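Local coordinates for TAF6 (Antonospora locustae, PDB 4ATG), which is a TFIID subunit whose C-terminal HEAT-repeat domain takes part in Taf6-Taf9 complex formation, which Taf5 modulates, and so probably serves transcription initiation, at residues V102-R107 and S146-Y151; P90-C95 and K108-I113; E30-E35 and F71-N76. All blocks are in the same frame, centred on the assembly; numbering follows the deposited sequence. Where two conformers were deposited one is given.

Interaction 1. Residues V102-R107 and S146-Y151; sequences VDDDVR and SEDSQY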
loop_
_atom_site.group_PDB
_atom_site.type_symbol
_atom_site.label_atom_id
_atom_site.label_comp_id
_atom_site.label_asym_id
_atom_site.label_seq_id
_atom_site.Cartn_x
_atom_site.Cartn_y
_atom_site.Cartn_z
ATOM N N VAL A 102 -12.966 -4.011 -4.921
ATOM C CA VAL A 102 -13.641 -3.907 -6.214
ATOM C C VAL A 102 -13.189 -2.718 -7.062
ATOM O O VAL A 102 -13.419 -2.720 -8.269
ATOM C CB VAL A 102 -15.193 -4.045 -6.138
ATOM C CG1 VAL A 102 -15.605 -5.447 -5.693
ATOM C CG2 VAL A 102 -15.819 -2.986 -5.236
ATOM N N ASP A 103 -12.512 -1.728 -6.443
ATOM C CA ASP A 103 -12.080 -0.522 -7.130
ATOM C C ASP A 103 -10.612 -0.594 -7.577
ATOM O O ASP A 103 -9.728 -0.684 -6.733
ATOM C CB ASP A 103 -12.312 0.694 -6.205
ATOM C CG ASP A 103 -12.400 2.040 -6.901
ATOM O OD1 ASP A 103 -11.876 2.165 -8.024
ATOM O OD2 ASP A 103 -12.965 2.978 -6.305
ATOM N N ASP A 104 -10.353 -0.494 -8.901
ATOM C CA ASP A 104 -8.987 -0.503 -9.457
ATOM C C ASP A 104 -8.174 0.698 -8.989
ATOM O O ASP A 104 -6.956 0.597 -8.883
ATOM C CB ASP A 104 -9.012 -0.520 -10.996
ATOM C CG ASP A 104 -9.339 -1.864 -11.611
ATOM O OD1 ASP A 104 -9.299 -2.886 -10.880
ATOM O OD2 ASP A 104 -9.585 -1.907 -12.824
ATOM N N ASP A 105 -8.839 1.842 -8.759
ATOM C CA ASP A 105 -8.186 3.072 -8.295
ATOM C C ASP A 105 -7.550 2.888 -6.911
ATOM O O ASP A 105 -6.523 3.509 -6.624
ATOM C CB ASP A 105 -9.190 4.234 -8.259
ATOM C CG ASP A 105 -9.554 4.777 -9.627
ATOM O OD1 ASP A 105 -8.829 4.467 -10.605
ATOM O OD2 ASP A 105 -10.538 5.542 -9.716
ATOM N N VAL A 106 -8.149 2.048 -6.065
ATOM C CA VAL A 106 -7.594 1.757 -4.729
ATOM C C VAL A 106 -6.279 1.000 -4.902
ATOM O O VAL A 106 -5.281 1.336 -4.279
ATOM C CB VAL A 106 -8.590 0.963 -3.836
ATOM C CG1 VAL A 106 -7.908 0.443 -2.561
ATOM C CG2 VAL A 106 -9.806 1.813 -3.495
ATOM N N ARG A 107 -6.292 -0.016 -5.755
ATOM C CA ARG A 107 -5.124 -0.853 -6.008
ATOM C C ARG A 107 -3.971 -0.018 -6.544
ATOM O O ARG A 107 -2.845 -0.158 -6.074
ATOM C CB ARG A 107 -5.461 -1.955 -7.006
ATOM C CG ARG A 107 -6.558 -2.893 -6.523
ATOM C CD ARG A 107 -6.843 -3.965 -7.563
ATOM N NE ARG A 107 -7.974 -4.806 -7.168
ATOM C CZ ARG A 107 -7.900 -5.831 -6.325
ATOM N NH1 ARG A 107 -6.741 -6.175 -5.785
ATOM N NH2 ARG A 107 -8.987 -6.513 -6.011
ATOM N N SER A 146 -7.445 -14.038 -8.366
ATOM C CA SER A 146 -8.435 -13.423 -9.252
ATOM C C SER A 146 -7.762 -12.494 -10.259
ATOM O O SER A 146 -6.607 -12.085 -10.060
ATOM C CB SER A 146 -9.468 -12.632 -8.447
ATOM O OG SER A 146 -8.962 -11.376 -8.007
ATOM N N GLU A 147 -8.502 -12.143 -11.329
ATOM C CA GLU A 147 -8.046 -11.217 -12.364
ATOM C C GLU A 147 -7.642 -9.863 -11.759
ATOM O O GLU A 147 -6.607 -9.312 -12.136
ATOM C CB GLU A 147 -9.166 -11.015 -13.389
ATOM C CG GLU A 147 -8.799 -10.091 -14.539
ATOM C CD GLU A 147 -9.829 -10.075 -15.645
ATOM O OE1 GLU A 147 -10.999 -9.722 -15.369
ATOM O OE2 GLU A 147 -9.458 -10.395 -16.796
ATOM N N ASP A 148 -8.468 -9.323 -10.838
ATOM C CA ASP A 148 -8.216 -8.024 -10.213
ATOM C C ASP A 148 -6.982 -8.047 -9.311
ATOM O O ASP A 148 -6.223 -7.070 -9.302
ATOM C CB ASP A 148 -9.467 -7.531 -9.458
ATOM C CG ASP A 148 -10.617 -7.076 -10.346
ATOM O OD1 ASP A 148 -10.429 -7.011 -11.591
ATOM O OD2 ASP A 148 -11.691 -6.745 -9.799
ATOM N N SER A 149 -6.752 -9.179 -8.597
ATOM C CA SER A 149 -5.569 -9.333 -7.733
ATOM C C SER A 149 -4.290 -9.359 -8.569
ATOM O O SER A 149 -3.332 -8.659 -8.248
ATOM C CB SER A 149 -5.666 -10.605 -6.894
ATOM O OG SER A 149 -6.598 -10.429 -5.843
ATOM N N GLN A 150 -4.281 -10.162 -9.654
ATOM C CA GLN A 150 -3.135 -10.287 -10.553
ATOM C C GLN A 150 -2.848 -8.960 -11.249
ATOM O O GLN A 150 -1.684 -8.631 -11.466
ATOM C CB GLN A 150 -3.405 -11.368 -11.610
ATOM C CG GLN A 150 -3.472 -12.792 -11.030
ATOM C CD GLN A 150 -3.937 -13.773 -12.078
ATOM O OE1 GLN A 150 -4.397 -13.398 -13.160
ATOM N NE2 GLN A 150 -3.831 -15.058 -11.779
ATOM N N TYR A 151 -3.910 -8.203 -11.585
ATOM C CA TYR A 151 -3.805 -6.885 -12.226
ATOM C C TYR A 151 -3.128 -5.899 -11.274
ATOM O O TYR A 151 -2.259 -5.139 -11.698
ATOM C CB TYR A 151 -5.190 -6.367 -12.640
ATOM C CG TYR A 151 -5.174 -4.965 -13.190
ATOM C CD1 TYR A 151 -4.827 -4.718 -14.517
ATOM C CD2 TYR A 151 -5.513 -3.877 -12.390
ATOM C CE1 TYR A 151 -4.800 -3.422 -15.028
ATOM C CE2 TYR A 151 -5.467 -2.575 -12.886
ATOM C CZ TYR A 151 -5.121 -2.356 -14.210
ATOM O OH TYR A 151 -5.118 -1.087 -14.727
#

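Interaction 2. Residues P90-C95 and K108-I113; sequences PSLLTC and KMSADI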
loop_
_atom_site.group_PDB
_atom_site.type_symbol
_atom_site.label_atom_id
_atom_site.label_comp_id
_atom_site.label_asym_id
_atom_site.label_seq_id
_atom_site.Cartn_x
_atom_site.Cartn_y
_atom_site.Cartn_z
ATOM N N PRO A 90 3.156 -4.395 4.152
ATOM C CA PRO A 90 2.176 -5.471 3.910
ATOM C C PRO A 90 0.725 -4.978 3.914
ATOM O O PRO A 90 -0.071 -5.498 3.150
ATOM C CB PRO A 90 2.479 -6.510 4.997
ATOM C CG PRO A 90 3.189 -5.797 6.039
ATOM C CD PRO A 90 3.931 -4.660 5.384
ATOM N N SER A 91 0.415 -3.908 4.670
ATOM C CA SER A 91 -0.935 -3.332 4.707
ATOM C C SER A 91 -1.237 -2.647 3.351
ATOM O O SER A 91 -2.307 -2.835 2.786
ATOM C CB SER A 91 -1.051 -2.329 5.843
ATOM O OG SER A 91 -2.384 -1.870 5.931
ATOM N N LEU A 92 -0.277 -1.885 2.820
ATOM C CA LEU A 92 -0.418 -1.315 1.487
ATOM C C LEU A 92 -0.521 -2.419 0.444
ATOM O O LEU A 92 -1.336 -2.310 -0.461
ATOM C CB LEU A 92 0.772 -0.447 1.161
ATOM C CG LEU A 92 0.838 0.925 1.833
ATOM C CD1 LEU A 92 2.256 1.527 1.590
ATOM C CD2 LEU A 92 -0.271 1.842 1.302
ATOM N N LEU A 93 0.285 -3.477 0.562
ATOM C CA LEU A 93 0.213 -4.587 -0.399
ATOM C C LEU A 93 -1.127 -5.306 -0.375
ATOM O O LEU A 93 -1.586 -5.747 -1.432
ATOM C CB LEU A 93 1.377 -5.569 -0.221
ATOM C CG LEU A 93 2.751 -5.024 -0.620
ATOM C CD1 LEU A 93 3.827 -5.946 -0.148
ATOM C CD2 LEU A 93 2.868 -4.846 -2.149
ATOM N N THR A 94 -1.798 -5.368 0.806
ATOM C CA THR A 94 -3.156 -5.950 0.913
ATOM C C THR A 94 -4.122 -5.122 0.028
ATOM O O THR A 94 -4.999 -5.688 -0.613
ATOM C CB THR A 94 -3.598 -5.963 2.366
ATOM O OG1 THR A 94 -2.740 -6.853 3.087
ATOM C CG2 THR A 94 -5.052 -6.390 2.545
ATOM N N CYS A 95 -3.947 -3.792 -0.012
ATOM C CA CYS A 95 -4.792 -2.930 -0.863
ATOM C C CYS A 95 -4.497 -3.111 -2.335
ATOM O O CYS A 95 -5.379 -2.874 -3.160
ATOM C CB CYS A 95 -4.670 -1.468 -0.458
ATOM S SG CYS A 95 -5.289 -1.126 1.199
ATOM N N LYS A 108 -4.255 0.842 -7.513
ATOM C CA LYS A 108 -3.241 1.698 -8.120
ATOM C C LYS A 108 -2.717 2.727 -7.132
ATOM O O LYS A 108 -1.504 2.982 -7.118
ATOM C CB LYS A 108 -3.800 2.405 -9.352
ATOM C CG LYS A 108 -4.066 1.451 -10.508
ATOM C CD LYS A 108 -4.725 2.215 -11.640
ATOM C CE LYS A 108 -4.830 1.365 -12.860
ATOM N NZ LYS A 108 -5.801 1.939 -13.828
ATOM N N MET A 109 -3.620 3.341 -6.325
ATOM C CA MET A 109 -3.230 4.364 -5.347
ATOM C C MET A 109 -2.273 3.758 -4.323
ATOM O O MET A 109 -1.247 4.355 -4.015
ATOM C CB MET A 109 -4.459 4.928 -4.625
ATOM C CG MET A 109 -4.110 6.000 -3.633
ATOM S SD MET A 109 -5.536 6.418 -2.617
ATOM C CE MET A 109 -4.862 7.710 -1.640
ATOM N N SER A 110 -2.622 2.567 -3.801
ATOM C CA SER A 110 -1.757 1.880 -2.832
ATOM C C SER A 110 -0.434 1.503 -3.490
ATOM O O SER A 110 0.607 1.655 -2.868
ATOM C CB SER A 110 -2.423 0.632 -2.278
ATOM O OG SER A 110 -1.551 0.042 -1.323
ATOM N N ALA A 111 -0.473 1.028 -4.774
ATOM C CA ALA A 111 0.736 0.636 -5.522
ATOM C C ALA A 111 1.697 1.828 -5.657
ATOM O O ALA A 111 2.914 1.644 -5.569
ATOM C CB ALA A 111 0.358 0.110 -6.910
ATOM N N ASP A 112 1.149 3.055 -5.831
ATOM C CA ASP A 112 1.929 4.285 -5.920
ATOM C C ASP A 112 2.710 4.539 -4.628
ATOM O O ASP A 112 3.855 5.011 -4.674
ATOM C CB ASP A 112 1.020 5.465 -6.213
ATOM C CG ASP A 112 0.379 5.410 -7.592
ATOM O OD1 ASP A 112 0.935 4.716 -8.484
ATOM O OD2 ASP A 112 -0.666 6.071 -7.784
ATOM N N ILE A 113 2.097 4.217 -3.476
ATOM C CA ILE A 113 2.774 4.406 -2.179
ATOM C C ILE A 113 3.812 3.337 -1.986
ATOM O O ILE A 113 4.909 3.635 -1.495
ATOM C CB ILE A 113 1.777 4.550 -0.984
ATOM C CG1 ILE A 113 0.684 5.632 -1.321
ATOM C CG2 ILE A 113 2.550 4.942 0.325
ATOM C CD1 ILE A 113 1.206 7.026 -1.728
#

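Interaction 3. Residues E30-E35 and F71-N76; sequences ECLEKE and FSLIKN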
loop_
_atom_site.group_PDB
_atom_site.type_symbol
_atom_site.label_atom_id
_atom_site.label_comp_id
_atom_site.label_asym_id
_atom_site.label_seq_id
_atom_site.Cartn_x
_atom_site.Cartn_y
_atom_site.Cartn_z
ATOM N N GLU A 30 -4.054 15.877 6.611
ATOM C CA GLU A 30 -3.104 16.999 6.787
ATOM C C GLU A 30 -2.422 16.920 8.158
ATOM O O GLU A 30 -1.206 17.129 8.238
ATOM C CB GLU A 30 -3.800 18.371 6.629
ATOM C CG GLU A 30 -2.859 19.568 6.785
ATOM C CD GLU A 30 -1.880 19.882 5.664
ATOM O OE1 GLU A 30 -1.727 19.054 4.734
ATOM O OE2 GLU A 30 -1.247 20.962 5.728
ATOM N N CYS A 31 -3.204 16.689 9.252
ATOM C CA CYS A 31 -2.636 16.602 10.610
ATOM C C CYS A 31 -1.517 15.586 10.694
ATOM O O CYS A 31 -0.525 15.858 11.355
ATOM C CB CYS A 31 -3.704 16.295 11.656
ATOM S SG CYS A 31 -4.862 17.656 11.945
ATOM N N LEU A 32 -1.708 14.390 10.113
ATOM C CA LEU A 32 -0.696 13.331 10.216
ATOM C C LEU A 32 0.558 13.604 9.392
ATOM O O LEU A 32 1.593 13.013 9.669
ATOM C CB LEU A 32 -1.272 11.929 9.957
ATOM C CG LEU A 32 -2.322 11.408 10.976
ATOM C CD1 LEU A 32 -2.405 9.902 10.928
ATOM C CD2 LEU A 32 -2.054 11.903 12.383
ATOM N N GLU A 33 0.485 14.528 8.436
ATOM C CA GLU A 33 1.670 14.931 7.675
ATOM C C GLU A 33 2.376 16.104 8.349
ATOM O O GLU A 33 3.584 16.248 8.201
ATOM C CB GLU A 33 1.290 15.390 6.262
ATOM C CG GLU A 33 2.540 15.475 5.398
ATOM C CD GLU A 33 2.417 16.071 4.018
ATOM O OE1 GLU A 33 1.323 15.978 3.426
ATOM O OE2 GLU A 33 3.437 16.592 3.511
ATOM N N LYS A 34 1.629 16.976 9.051
ATOM C CA LYS A 34 2.241 18.213 9.540
ATOM C C LYS A 34 2.527 18.317 11.024
ATOM O O LYS A 34 3.403 19.095 11.416
ATOM C CB LYS A 34 1.415 19.442 9.078
ATOM C CG LYS A 34 1.308 19.608 7.553
ATOM C CD LYS A 34 2.644 19.956 6.913
ATOM C CE LYS A 34 2.561 20.015 5.412
ATOM N NZ LYS A 34 3.852 20.463 4.832
ATOM N N GLU A 35 1.750 17.638 11.850
ATOM C CA GLU A 35 1.866 17.795 13.309
ATOM C C GLU A 35 3.114 17.218 13.913
ATOM O O GLU A 35 3.528 16.113 13.537
ATOM C CB GLU A 35 0.612 17.223 14.010
ATOM C CG GLU A 35 0.346 17.739 15.413
ATOM C CD GLU A 35 0.034 19.224 15.563
ATOM O OE1 GLU A 35 -0.849 19.734 14.843
ATOM O OE2 GLU A 35 0.644 19.867 16.440
ATOM N N PHE A 71 0.724 7.612 3.848
ATOM C CA PHE A 71 1.631 8.498 3.115
ATOM C C PHE A 71 1.925 9.752 3.924
ATOM O O PHE A 71 3.043 10.258 3.886
ATOM C CB PHE A 71 1.031 8.845 1.725
ATOM C CG PHE A 71 2.020 9.526 0.793
ATOM C CD1 PHE A 71 3.301 9.006 0.608
ATOM C CD2 PHE A 71 1.678 10.696 0.125
ATOM C CE1 PHE A 71 4.219 9.640 -0.248
ATOM C CE2 PHE A 71 2.596 11.329 -0.727
ATOM C CZ PHE A 71 3.857 10.798 -0.902
ATOM N N SER A 72 0.924 10.271 4.663
ATOM C CA SER A 72 1.145 11.465 5.490
ATOM C C SER A 72 2.197 11.150 6.550
ATOM O O SER A 72 3.102 11.943 6.756
ATOM C CB SER A 72 -0.141 11.903 6.193
ATOM O OG SER A 72 -1.042 12.569 5.321
ATOM N N LEU A 73 2.070 10.004 7.228
ATOM C CA LEU A 73 3.038 9.646 8.291
ATOM C C LEU A 73 4.435 9.419 7.682
ATOM O O LEU A 73 5.444 9.884 8.234
ATOM C CB LEU A 73 2.558 8.377 9.008
ATOM C CG LEU A 73 1.329 8.517 9.925
ATOM C CD1 LEU A 73 0.932 7.125 10.480
ATOM C CD2 LEU A 73 1.618 9.445 11.088
ATOM N N ILE A 74 4.480 8.789 6.494
ATOM C CA ILE A 74 5.767 8.569 5.789
ATOM C C ILE A 74 6.434 9.919 5.467
ATOM O O ILE A 74 7.655 10.051 5.603
ATOM C CB ILE A 74 5.545 7.701 4.509
ATOM C CG1 ILE A 74 5.175 6.253 4.875
ATOM C CG2 ILE A 74 6.806 7.708 3.574
ATOM C CD1 ILE A 74 4.551 5.496 3.715
ATOM N N LYS A 75 5.639 10.922 5.051
ATOM C CA LYS A 75 6.146 12.267 4.689
ATOM C C LYS A 75 6.368 13.257 5.834
ATOM O O LYS A 75 6.993 14.302 5.630
ATOM C CB LYS A 75 5.232 12.935 3.643
ATOM C CG LYS A 75 5.209 12.239 2.267
ATOM C CD LYS A 75 6.531 12.335 1.500
ATOM C CE LYS A 75 6.691 13.596 0.676
ATOM N NZ LYS A 75 7.886 13.521 -0.217
ATOM N N ASN A 76 5.821 12.971 7.005
ATOM C CA ASN A 76 5.916 13.876 8.157
ATOM C C ASN A 76 7.347 14.059 8.618
ATOM O O ASN A 76 7.993 13.116 9.060
ATOM C CB ASN A 76 4.959 13.418 9.291
ATOM C CG ASN A 76 4.774 14.406 10.413
ATOM O OD1 ASN A 76 5.652 15.216 10.709
ATOM N ND2 ASN A 76 3.602 14.379 11.056
HETATM O O HOH W 1 -0.652 14.141 3.184
HETATM O O HOH W 2 5.827 17.117 4.875
#

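Interaction 1. Residues V102-R107 and S146-Y151
Arg107 sets its CG anti to the carbonyl carbon (chi1 -61°), and from there the extended chain reaches NE beside Asp148, in the first turn of helix 147-160. The last torsion (chi4 -82°) turns CZ out of the line of the chain. One face of the guanidinium lies over the backbone of Asp148 and Ser149: Asp148 O stands 3.3 Å above the guanidinium plane, offset toward the rim, with Ser149 N farther off over the same face. NH2 of Arg107 packs against Asp148 CB at 3.6 Å, and NH1 lies 3.9 Å from Ser149 CA. No hydrogen bond joins the two segments. Instead, Arg107 NH1 donates to Val96 O, and NH2 to Gly98 O and Ile101 O, while Ser149 OG is hydrogen-bonded to Ile97 O.

Next to this, Asp104 crosses Tyr151 at about a right angle; its CG comes within 4.1 Å of Tyr151 CE2, the carboxylate turned 30° from the ring. Asp104 OD1 and Asp148 OD1 approach to 4.3 Å, a pairing of like charges that should be costly by itself. Lys184 probably offsets the cost, for it forms salt bridges with both Asp104 and Asp148 and a cation-pi contact with the ring of Tyr151.

Both segments are helix starts with side-chain N-caps: Asp103 OD1 accepts from Asp105 N at 3.1 Å, and Ser146 OG from Ser149 N at 3.2 Å. The first turns of helices 104-121 and 147-160 are thus joined through an arginine face and a shared lysine, a packing of alternate helices in successive layers that is consistent with the HEAT-repeat solenoid.

Interaction 2. Residues P90-C95 and K108-I113
Leu92 and Ser110 meet where segments 90-95 and 108-113 come closest, their CA atoms 5.5 Å apart. This is the tight part of the contact. Ser110 holds OG anti to its backbone N (chi1 -178°), which directs the hydroxyl at the facing helix, where it donates to Leu92 O. The 2.5 Å between Ser110 OG and Leu92 O is unusually short, and the serine is modelled in two conformers, so the exact length of this bond is doubtful. The donor approaches well to one side of the carbonyl, at a C=O...donor angle of 113°. In the conformer given, Leu92 CB and CD2 each lie 3.4 Å from Ser110 OG, and Cys95 CB lies 3.6 Å from Ser110 CB.

Toward Ile113 the interface becomes looser. Here the leucine methyls meet Ile113 CB and CG2, closest at Leu92 CD1 to Ile113 CG2, 3.7 Å, and the two side chains cross at about a right angle. Ile113 then bends off to Ile67 and Phe71 of helix 60-75; this residue is partly exposed, whereas Leu92, Cys95 and Ser110 are buried. Leu92 continues into the core against Tyr70, Val114 and Ile117.

The two segments run nearly antiparallel, at 150°, with their axes approaching to 8.3 Å. A serine and a cysteine at the narrowest point suit such closeness, and bulkier aliphatic groups take over beside it. Consecutive antiparallel helices packed along one another in this way are the basic element of the HEAT-repeat fold, here close to the middle of the domain.

Interaction 3. Residues E30-E35 and F71-N76
Asn76 ND2 is held by two carbonyls across the contact, donating to Leu32 O at 2.8 Å and to Glu35 O at 3.0 Å. CG of the asparagine lies anti to its backbone N (chi1 -169°), which puts it toward the end of helix 25-34. Glu35 O lies in the amide plane and receives a nearly straight bond, with an N-H...acceptor angle of 164°. Leu32 O is met differently: the donor stands well above its carbonyl plane. Glu33 O, near the same amide, receives a CA-H...O contact from Asn76 CA. The amide oxygen OD1 accepts from His78 N, so both ends of this buried amide have partners and its flip is probably fixed.

One turn before Asn76, at Ser72, the backbones are very close, with the CA atoms of Glu33 and Ser72 only 4.1 Å apart. Glu33 CA makes a CA-H...O contact with Ser72 O at 3.4 Å, and the small Ser72 CB fits against Glu33 CB. Deeper in, Leu32 and Leu73 lie side by side, pointing the same way, Leu32 CB 4.0 Å from Leu73 CD2; Phe45 of helix 42-55 touches both.

Two waters bridge the segments on the Glu33 side. One donates to both Glu33 OE1 and Ser72 OG, and another to Glu33 OE2 and Lys75 O, so the extended glutamate is linked through water to Ser72 and to the backbone of Lys75. Ser72 OG is also hydrogen-bonded to Ile29 O.

Particular to this contact is an asparagine just past one helix gripping carbonyls in the last turn of the other and just beyond it. The axes of segments 30-34 and 71-75 approach to 7.3 Å, nearly parallel at 18°, as alternate helices stack in the layers of a HEAT-repeat solenoid.

The three contacts are spread along the solenoid. Interactions 1 and 2 share helix 104-121, one using its first turn and the other the turns that follow; their centres are about 11 Å apart, and they touch where Tyr151 OH meets Lys108 CE and where Arg107 CG meets Cys95 O at 3.6 Å. Interaction 3 lies about 17 Å from interaction 2, centre to centre, and joins it through Ile113 CD1, 3.6 Å from Phe71 CG. Interactions 1 and 3 do not touch, their centres being about 27 Å apart. A 2-[N-cyclohexylamino]ethane sulfonic acid molecule, probably from the crystallisation liquor, lies about 3 Å from the side chain of Leu93 (nearest atoms), beside interaction 2.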